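Local coordinates for soluble lytic murein transglycosylase (Escherichia coli, PDB 1QSA), which cleaves the glycosidic bonds between N-acetylmuramic acid and N-acetylglucosamine in peptidoglycan, forming a 1,6-anhydro bond in the muramic acid residue, at residues 341-346 against 360-365. Residues are numbered along the deposited sequence; the frame is centred on the assembly and turned at random. Where two conformers were deposited one is given.
Sequences ILHQLM and IGEEYE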
loop_
_atom_site.group_PDB
_atom_site.type_symbol
_atom_site.label_atom_id
_atom_site.label_comp_id
_atom_site.label_asym_id
_atom_site.label_seq_id
_atom_site.Cartn_x
_atom_site.Cartn_y
_atom_site.Cartn_z
ATOM N N ILE A 341 -4.289 -14.268 -29.753
ATOM C CA ILE A 341 -4.409 -13.772 -28.380
ATOM C C ILE A 341 -3.048 -13.268 -27.914
ATOM O O ILE A 341 -2.945 -12.178 -27.343
ATOM C CB ILE A 341 -4.902 -14.866 -27.380
ATOM C CG1 ILE A 341 -6.356 -15.254 -27.677
ATOM C CG2 ILE A 341 -4.766 -14.351 -25.918
ATOM C CD1 ILE A 341 -6.867 -16.437 -26.845
ATOM N N LEU A 342 -2.010 -14.063 -28.159
ATOM C CA LEU A 342 -0.640 -13.710 -27.775
ATOM C C LEU A 342 -0.197 -12.431 -28.488
ATOM O O LEU A 342 0.393 -11.552 -27.874
ATOM C CB LEU A 342 0.320 -14.868 -28.079
ATOM C CG LEU A 342 0.075 -16.145 -27.261
ATOM C CD1 LEU A 342 1.124 -17.191 -27.625
ATOM C CD2 LEU A 342 0.141 -15.840 -25.751
ATOM N N HIS A 343 -0.518 -12.306 -29.775
ATOM C CA HIS A 343 -0.140 -11.105 -30.517
ATOM C C HIS A 343 -0.877 -9.873 -29.989
ATOM O O HIS A 343 -0.308 -8.782 -29.958
ATOM C CB HIS A 343 -0.360 -11.293 -32.025
ATOM C CG HIS A 343 0.749 -12.041 -32.702
ATOM N ND1 HIS A 343 0.523 -13.084 -33.576
ATOM C CD2 HIS A 343 2.091 -11.896 -32.635
ATOM C CE1 HIS A 343 1.679 -13.550 -34.015
ATOM N NE2 HIS A 343 2.646 -12.846 -33.456
ATOM N N GLN A 344 -2.129 -10.044 -29.566
ATOM C CA GLN A 344 -2.887 -8.921 -29.002
ATOM C C GLN A 344 -2.254 -8.506 -27.673
ATOM O O GLN A 344 -2.142 -7.323 -27.367
ATOM C CB GLN A 344 -4.356 -9.287 -28.807
ATOM C CG GLN A 344 -5.157 -9.223 -30.092
ATOM C CD GLN A 344 -5.002 -7.885 -30.798
ATOM O OE1 GLN A 344 -5.507 -6.860 -30.333
ATOM N NE2 GLN A 344 -4.275 -7.884 -31.911
ATOM N N LEU A 345 -1.828 -9.496 -26.893
ATOM C CA LEU A 345 -1.197 -9.226 -25.603
ATOM C C LEU A 345 0.113 -8.462 -25.768
ATOM O O LEU A 345 0.394 -7.540 -25.004
ATOM C CB LEU A 345 -0.953 -10.533 -24.841
ATOM C CG LEU A 345 -2.106 -11.074 -23.999
ATOM C CD1 LEU A 345 -1.702 -12.412 -23.392
ATOM C CD2 LEU A 345 -2.447 -10.075 -22.892
ATOM N N MET A 346 0.892 -8.824 -26.782
ATOM C CA MET A 346 2.168 -8.180 -27.058
ATOM C C MET A 346 2.052 -6.681 -27.348
ATOM O O MET A 346 3.033 -5.948 -27.213
ATOM C CB MET A 346 2.873 -8.868 -28.227
ATOM C CG MET A 346 3.491 -10.211 -27.881
ATOM S SD MET A 346 4.027 -11.107 -29.371
ATOM C CE MET A 346 5.363 -10.084 -29.937
ATOM N N ILE A 360 6.077 -17.019 -28.013
ATOM C CA ILE A 360 6.095 -17.255 -29.462
ATOM C C ILE A 360 7.414 -16.936 -30.167
ATOM O O ILE A 360 7.484 -16.948 -31.398
ATOM C CB ILE A 360 4.930 -16.561 -30.180
ATOM C CG1 ILE A 360 4.986 -15.045 -29.974
ATOM C CG2 ILE A 360 3.617 -17.146 -29.698
ATOM C CD1 ILE A 360 3.786 -14.332 -30.561
ATOM N N GLY A 361 8.453 -16.658 -29.385
ATOM C CA GLY A 361 9.764 -16.379 -29.942
ATOM C C GLY A 361 9.931 -15.082 -30.702
ATOM O O GLY A 361 10.751 -14.998 -31.619
ATOM N N GLU A 362 9.153 -14.071 -30.333
ATOM C CA GLU A 362 9.244 -12.770 -30.981
ATOM C C GLU A 362 9.786 -11.734 -29.999
ATOM O O GLU A 362 9.657 -11.885 -28.788
ATOM C CB GLU A 362 7.880 -12.350 -31.531
ATOM C CG GLU A 362 7.431 -13.199 -32.718
ATOM C CD GLU A 362 6.017 -12.898 -33.175
ATOM O OE1 GLU A 362 5.567 -11.740 -33.045
ATOM O OE2 GLU A 362 5.353 -13.827 -33.674
ATOM N N GLU A 363 10.468 -10.726 -30.522
ATOM C CA GLU A 363 11.020 -9.682 -29.670
ATOM C C GLU A 363 9.899 -8.755 -29.201
ATOM O O GLU A 363 9.029 -8.372 -29.986
ATOM C CB GLU A 363 12.098 -8.902 -30.427
ATOM C CG GLU A 363 12.753 -7.811 -29.606
ATOM C CD GLU A 363 14.121 -7.397 -30.131
ATOM O OE1 GLU A 363 14.236 -7.098 -31.343
ATOM O OE2 GLU A 363 15.075 -7.367 -29.320
ATOM N N TYR A 364 9.875 -8.471 -27.903
ATOM C CA TYR A 364 8.858 -7.586 -27.348
ATOM C C TYR A 364 9.187 -6.135 -27.716
ATOM O O TYR A 364 10.339 -5.715 -27.634
ATOM C CB TYR A 364 8.790 -7.740 -25.825
ATOM C CG TYR A 364 7.800 -6.802 -25.181
ATOM C CD1 TYR A 364 6.434 -7.043 -25.258
ATOM C CD2 TYR A 364 8.229 -5.646 -24.531
ATOM C CE1 TYR A 364 5.510 -6.153 -24.712
ATOM C CE2 TYR A 364 7.317 -4.753 -23.980
ATOM C CZ TYR A 364 5.960 -5.010 -24.079
ATOM O OH TYR A 364 5.045 -4.116 -23.578
ATOM N N GLU A 365 8.170 -5.394 -28.145
ATOM C CA GLU A 365 8.341 -3.994 -28.519
ATOM C C GLU A 365 7.918 -3.063 -27.394
ATOM O O GLU A 365 6.751 -3.029 -27.009
ATOM C CB GLU A 365 7.540 -3.667 -29.777
ATOM C CG GLU A 365 8.077 -4.323 -31.043
ATOM C CD GLU A 365 7.298 -3.931 -32.287
ATOM O OE1 GLU A 365 6.062 -3.748 -32.192
ATOM O OE2 GLU A 365 7.922 -3.805 -33.365
HETATM O O HOH W 1 5.560 -6.535 -28.488
HETATM O O HOH W 2 3.969 -3.387 -26.716
#
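The imidazole of His343 donates from NE2 to OE2 of Glu362 (2.9 Å, N-H...O 161°), a His-carboxylate hydrogen bond between helix and loop. The bond is fairly straight, close to the ring plane and on the syn side of the carboxylate, whose plane is turned 33° from the ring. An alanine in place of His343 would probably leave the Glu362 carboxylate without this donor and free to turn, and strip CD1 of Ile360 of its imidazole neighbour. That methyl also packs 3.4 Å from SD of Met346: chi1 (60°) sets Ile360 CG1 between the backbone N and carbonyl carbon, and an anti chi2 extends CD1 from there. The other branch, CG2, presses tightly on CD1 of Leu342, at 3.2 Å. Met346, bent at chi3, carries CE to 3.7 Å from CB of Glu362. Two waters link Met346 O to the backbone of Glu365, one through Glu365 N and the other through Glu365 O; 341-346 and 360-365 share no direct backbone hydrogen bond. Gly361, with positive phi, completes the Schellman motif that ends helix 351-359, and the loop beyond runs in the same direction as 341-346, from beside Leu342 to beside Met346. Leu342 also touches Tyr323 and Ala326 of helix 319-331, whereas Met346 and Tyr364 both rest on Ala357 of helix 351-359.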